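Local coordinates for protein UDP-N-acetylmuramate--L-alanine ligase (PDB 1J6U) that joins L-alanine to UDP-N-acetylmuramate at the expense of ATP, a cytoplasmic step in building bacterial peptidoglycan, at residues 112-126 against 161-173. Numbering follows the deposited sequence.
Sequences EKKEEFAVTGTDGKT and KGNGPVVYELDES
K114 reaches across with an extended chain and plants its NZ between two backbone carbonyls, donating to G162 O at 2.6 Å and G164 O at 2.8 Å; E112 OE1 adds a salt bridge to the same ammonium. From there 116-120 runs parallel to 166-170. E115 O takes the V166 amide, and the bonding alternates onward through F117 and V119 until L170 N meets V119 O at 2.7 Å. E116 lies alongside V166, then sends OE1 to Y168 OH, which donates to it at 2.7 Å from above the carboxylate plane. On the opposite face of the sheet, F117 brings CE1 to within 3.5 Å of P165 CG. A118 sits under the Y168 ring, its CB 3.5 Å from CE1; chi1 of 60° sets the tyrosine's CG between backbone N and carbonyl carbon, tipping the ring back over this neighbouring strand. With the ring and hydroxyl of Y168 cut back to an alanine, A118 would probably lose the ring packed over it and the E116 carboxylate this hydroxyl donor. T120 closes the pairing with OG1 bonded to L170 O from above the carbonyl plane. Next comes the predicted ATP-binding loop, a P-loop as in other Mur ligases. K125 lays its CG 3.2 Å from E169 CG, crossing it at about a right angle, and a bend at chi3 (55°) helps carry NZ back to G121 O and into a salt bridge with D171 OD1 at 3.6 Å. These two strands lie inside the central-domain sheet: 144-146 borders 166-170, while 184-187 flanks 116-120. Helix 125-138 packs over F117, V119 and V167, and helix 202-214 meets T120 and L170 on the other face.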
loop_
_atom_site.group_PDB
_atom_site.type_symbol
_atom_site.label_atom_id
_atom_site.label_comp_id
_atom_site.label_asym_id
_atom_site.label_seq_id
_atom_site.Cartn_x
_atom_site.Cartn_y
_atom_site.Cartn_z
ATOM N N GLU A 112 -18.922 10.136 -10.490
ATOM C CA GLU A 112 -17.825 10.500 -11.389
ATOM C C GLU A 112 -18.126 10.191 -12.855
ATOM O O GLU A 112 -17.734 10.955 -13.732
ATOM C CB GLU A 112 -16.529 9.776 -10.998
ATOM C CG GLU A 112 -15.695 10.484 -9.954
ATOM C CD GLU A 112 -15.295 11.891 -10.369
ATOM O OE1 GLU A 112 -14.684 12.050 -11.442
ATOM O OE2 GLU A 112 -15.585 12.845 -9.617
ATOM N N LYS A 113 -18.805 9.071 -13.114
ATOM C CA LYS A 113 -19.136 8.651 -14.478
ATOM C C LYS A 113 -17.866 8.813 -15.335
ATOM O O LYS A 113 -17.827 9.554 -16.322
ATOM C CB LYS A 113 -20.304 9.502 -15.018
ATOM N N LYS A 114 -16.813 8.114 -14.940
ATOM C CA LYS A 114 -15.538 8.218 -15.633
ATOM C C LYS A 114 -14.984 6.855 -16.012
ATOM O O LYS A 114 -15.529 5.833 -15.621
ATOM C CB LYS A 114 -14.540 8.916 -14.732
ATOM C CG LYS A 114 -14.593 10.423 -14.741
ATOM C CD LYS A 114 -13.407 10.916 -13.900
ATOM C CE LYS A 114 -13.093 12.413 -14.026
ATOM N NZ LYS A 114 -11.768 12.657 -13.346
ATOM N N GLU A 115 -13.898 6.834 -16.778
ATOM C CA GLU A 115 -13.289 5.566 -17.159
ATOM C C GLU A 115 -12.557 5.118 -15.901
ATOM O O GLU A 115 -11.782 5.878 -15.321
ATOM C CB GLU A 115 -12.293 5.789 -18.298
ATOM C CG GLU A 115 -11.629 4.529 -18.843
ATOM C CD GLU A 115 -10.469 4.843 -19.804
ATOM O OE1 GLU A 115 -10.079 6.032 -19.944
ATOM O OE2 GLU A 115 -9.934 3.893 -20.418
ATOM N N GLU A 116 -12.761 3.875 -15.498
ATOM C CA GLU A 116 -12.143 3.393 -14.277
ATOM C C GLU A 116 -11.036 2.341 -14.330
ATOM O O GLU A 116 -11.201 1.277 -14.912
ATOM C CB GLU A 116 -13.231 2.872 -13.350
ATOM C CG GLU A 116 -14.239 3.912 -12.915
ATOM C CD GLU A 116 -15.390 3.289 -12.118
ATOM O OE1 GLU A 116 -15.274 2.102 -11.707
ATOM O OE2 GLU A 116 -16.411 3.991 -11.906
ATOM N N PHE A 117 -9.917 2.648 -13.675
ATOM C CA PHE A 117 -8.821 1.717 -13.572
ATOM C C PHE A 117 -8.815 1.261 -12.102
ATOM O O PHE A 117 -8.510 2.031 -11.194
ATOM C CB PHE A 117 -7.478 2.382 -13.892
ATOM C CG PHE A 117 -7.306 2.771 -15.341
ATOM C CD1 PHE A 117 -7.961 3.890 -15.865
ATOM C CD2 PHE A 117 -6.417 2.083 -16.159
ATOM C CE1 PHE A 117 -7.725 4.313 -17.160
ATOM C CE2 PHE A 117 -6.178 2.509 -17.457
ATOM C CZ PHE A 117 -6.834 3.625 -17.949
ATOM N N ALA A 118 -9.174 0.007 -11.877
ATOM C CA ALA A 118 -9.180 -0.562 -10.544
ATOM C C ALA A 118 -8.092 -1.627 -10.369
ATOM O O ALA A 118 -7.750 -2.409 -11.287
ATOM C CB ALA A 118 -10.544 -1.166 -10.245
ATOM N N VAL A 119 -7.528 -1.646 -9.174
ATOM C CA VAL A 119 -6.529 -2.641 -8.866
ATOM C C VAL A 119 -6.956 -3.282 -7.571
ATOM O O VAL A 119 -7.339 -2.593 -6.635
ATOM C CB VAL A 119 -5.157 -2.006 -8.688
ATOM C CG1 VAL A 119 -4.134 -3.076 -8.268
ATOM C CG2 VAL A 119 -4.748 -1.312 -9.986
ATOM N N THR A 120 -6.913 -4.598 -7.512
ATOM C CA THR A 120 -7.275 -5.274 -6.280
ATOM C C THR A 120 -6.344 -6.462 -6.164
ATOM O O THR A 120 -5.602 -6.763 -7.093
ATOM C CB THR A 120 -8.742 -5.788 -6.271
ATOM O OG1 THR A 120 -9.098 -6.189 -4.938
ATOM C CG2 THR A 120 -8.881 -7.000 -7.169
ATOM N N GLY A 121 -6.387 -7.139 -5.023
ATOM C CA GLY A 121 -5.520 -8.286 -4.829
ATOM C C GLY A 121 -5.055 -8.396 -3.386
ATOM O O GLY A 121 -5.263 -7.506 -2.583
ATOM N N THR A 122 -4.425 -9.505 -3.057
ATOM C CA THR A 122 -3.965 -9.691 -1.720
ATOM C C THR A 122 -2.709 -8.901 -1.512
ATOM O O THR A 122 -2.613 -8.145 -0.568
ATOM C CB THR A 122 -3.653 -11.135 -1.445
ATOM O OG1 THR A 122 -4.857 -11.907 -1.511
ATOM C CG2 THR A 122 -3.012 -11.255 -0.083
ATOM N N ASP A 123 -1.752 -9.075 -2.408
ATOM C CA ASP A 123 -0.470 -8.388 -2.304
ATOM C C ASP A 123 -0.118 -7.633 -3.569
ATOM O O ASP A 123 -0.371 -8.121 -4.650
ATOM C CB ASP A 123 0.651 -9.411 -2.076
ATOM C CG ASP A 123 0.309 -10.433 -0.999
ATOM O OD1 ASP A 123 0.163 -10.028 0.184
ATOM O OD2 ASP A 123 0.194 -11.641 -1.340
ATOM N N GLY A 124 0.497 -6.464 -3.416
ATOM C CA GLY A 124 0.974 -5.679 -4.550
ATOM C C GLY A 124 0.035 -4.606 -5.057
ATOM O O GLY A 124 0.373 -3.752 -5.885
ATOM N N LYS A 125 -1.160 -4.653 -4.513
ATOM C CA LYS A 125 -2.234 -3.769 -4.872
ATOM C C LYS A 125 -1.932 -2.281 -4.859
ATOM O O LYS A 125 -2.203 -1.573 -5.830
ATOM C CB LYS A 125 -3.411 -4.144 -3.963
ATOM C CG LYS A 125 -4.595 -3.267 -3.967
ATOM C CD LYS A 125 -5.608 -3.849 -3.002
ATOM C CE LYS A 125 -4.974 -4.018 -1.638
ATOM N NZ LYS A 125 -5.706 -4.971 -0.762
ATOM N N THR A 126 -1.344 -1.799 -3.776
ATOM C CA THR A 126 -1.090 -0.364 -3.662
ATOM C C THR A 126 0.006 0.112 -4.586
ATOM O O THR A 126 -0.117 1.184 -5.195
ATOM C CB THR A 126 -0.773 0.048 -2.161
ATOM O OG1 THR A 126 -1.793 -0.473 -1.312
ATOM C CG2 THR A 126 -0.768 1.543 -1.982
ATOM N N LYS A 161 -6.766 15.001 -7.679
ATOM C CA LYS A 161 -7.951 15.238 -8.484
ATOM C C LYS A 161 -7.508 15.537 -9.908
ATOM O O LYS A 161 -6.568 16.321 -10.116
ATOM C CB LYS A 161 -8.730 16.452 -7.975
ATOM C CG LYS A 161 -9.972 16.705 -8.816
ATOM C CD LYS A 161 -10.933 17.692 -8.211
ATOM C CE LYS A 161 -12.302 17.613 -8.897
ATOM N NZ LYS A 161 -12.964 16.266 -8.729
ATOM N N GLY A 162 -8.173 14.920 -10.879
ATOM C CA GLY A 162 -7.852 15.174 -12.277
ATOM C C GLY A 162 -9.140 15.031 -13.068
ATOM O O GLY A 162 -10.128 14.553 -12.522
ATOM N N ASN A 163 -9.171 15.438 -14.331
ATOM C CA ASN A 163 -10.402 15.282 -15.110
ATOM C C ASN A 163 -10.347 14.050 -16.018
ATOM O O ASN A 163 -11.341 13.704 -16.651
ATOM C CB ASN A 163 -10.674 16.545 -15.922
ATOM C CG ASN A 163 -9.498 16.944 -16.768
ATOM O OD1 ASN A 163 -8.353 16.795 -16.351
ATOM N ND2 ASN A 163 -9.766 17.467 -17.965
ATOM N N GLY A 164 -9.186 13.389 -16.054
ATOM C CA GLY A 164 -9.016 12.190 -16.850
ATOM C C GLY A 164 -9.741 11.018 -16.224
ATOM O O GLY A 164 -10.758 11.200 -15.562
ATOM N N PRO A 165 -9.265 9.784 -16.418
ATOM C CA PRO A 165 -9.990 8.673 -15.790
ATOM C C PRO A 165 -9.669 8.635 -14.296
ATOM O O PRO A 165 -8.850 9.411 -13.789
ATOM C CB PRO A 165 -9.424 7.449 -16.502
ATOM C CG PRO A 165 -7.987 7.805 -16.627
ATOM C CD PRO A 165 -7.991 9.328 -16.991
ATOM N N VAL A 166 -10.296 7.716 -13.586
ATOM C CA VAL A 166 -10.033 7.590 -12.177
ATOM C C VAL A 166 -9.371 6.226 -11.918
ATOM O O VAL A 166 -9.782 5.188 -12.460
ATOM C CB VAL A 166 -11.330 7.763 -11.349
ATOM C CG1 VAL A 166 -12.412 6.862 -11.888
ATOM C CG2 VAL A 166 -11.058 7.419 -9.869
ATOM N N VAL A 167 -8.307 6.267 -11.117
ATOM C CA VAL A 167 -7.532 5.090 -10.739
ATOM C C VAL A 167 -7.735 4.847 -9.247
ATOM O O VAL A 167 -7.581 5.774 -8.432
ATOM C CB VAL A 167 -5.991 5.326 -10.942
ATOM C CG1 VAL A 167 -5.250 4.022 -10.832
ATOM C CG2 VAL A 167 -5.722 5.984 -12.253
ATOM N N TYR A 168 -8.039 3.611 -8.874
ATOM C CA TYR A 168 -8.217 3.309 -7.460
ATOM C C TYR A 168 -7.922 1.874 -7.082
ATOM O O TYR A 168 -7.824 0.971 -7.907
ATOM C CB TYR A 168 -9.621 3.679 -7.023
ATOM C CG TYR A 168 -10.679 2.932 -7.779
ATOM C CD1 TYR A 168 -11.194 1.719 -7.290
ATOM C CD2 TYR A 168 -11.175 3.434 -9.000
ATOM C CE1 TYR A 168 -12.185 1.020 -7.996
ATOM C CE2 TYR A 168 -12.175 2.742 -9.717
ATOM C CZ TYR A 168 -12.671 1.547 -9.204
ATOM O OH TYR A 168 -13.679 0.922 -9.865
ATOM N N GLU A 169 -7.777 1.703 -5.790
ATOM C CA GLU A 169 -7.450 0.443 -5.151
ATOM C C GLU A 169 -8.758 -0.163 -4.616
ATOM O O GLU A 169 -9.554 0.530 -4.066
ATOM C CB GLU A 169 -6.499 0.791 -3.998
ATOM C CG GLU A 169 -5.735 -0.312 -3.326
ATOM C CD GLU A 169 -4.744 0.229 -2.280
ATOM O OE1 GLU A 169 -3.816 0.998 -2.649
ATOM O OE2 GLU A 169 -4.901 -0.118 -1.083
ATOM N N LEU A 170 -8.999 -1.442 -4.807
ATOM C CA LEU A 170 -10.189 -2.055 -4.252
ATOM C C LEU A 170 -9.698 -3.058 -3.231
ATOM O O LEU A 170 -8.888 -3.932 -3.542
ATOM C CB LEU A 170 -10.993 -2.812 -5.317
ATOM C CG LEU A 170 -12.107 -2.043 -5.991
ATOM C CD1 LEU A 170 -12.876 -2.989 -6.873
ATOM C CD2 LEU A 170 -13.029 -1.475 -4.950
ATOM N N ASP A 171 -10.181 -2.957 -2.008
ATOM C CA ASP A 171 -9.739 -3.917 -1.009
ATOM C C ASP A 171 -10.592 -5.184 -1.046
ATOM O O ASP A 171 -11.787 -5.153 -0.755
ATOM C CB ASP A 171 -9.791 -3.291 0.382
ATOM C CG ASP A 171 -9.580 -4.305 1.457
ATOM O OD1 ASP A 171 -8.650 -5.129 1.299
ATOM O OD2 ASP A 171 -10.348 -4.279 2.450
ATOM N N GLU A 172 -9.981 -6.303 -1.397
ATOM C CA GLU A 172 -10.731 -7.525 -1.469
ATOM C C GLU A 172 -11.026 -8.095 -0.097
ATOM O O GLU A 172 -11.309 -9.292 0.054
ATOM C CB GLU A 172 -10.012 -8.565 -2.352
ATOM C CG GLU A 172 -8.497 -8.764 -2.156
ATOM C CD GLU A 172 -8.112 -9.272 -0.781
ATOM O OE1 GLU A 172 -8.215 -8.479 0.185
ATOM O OE2 GLU A 172 -7.710 -10.459 -0.669
ATOM N N SER A 173 -10.959 -7.247 0.918
ATOM C CA SER A 173 -11.249 -7.738 2.256
ATOM C C SER A 173 -12.723 -7.627 2.433
ATOM O O SER A 173 -13.336 -8.448 3.091
ATOM C CB SER A 173 -10.540 -6.918 3.325
ATOM O OG SER A 173 -9.181 -7.273 3.315
HETATM O O HOH W 1 -12.540 13.706 -10.004
#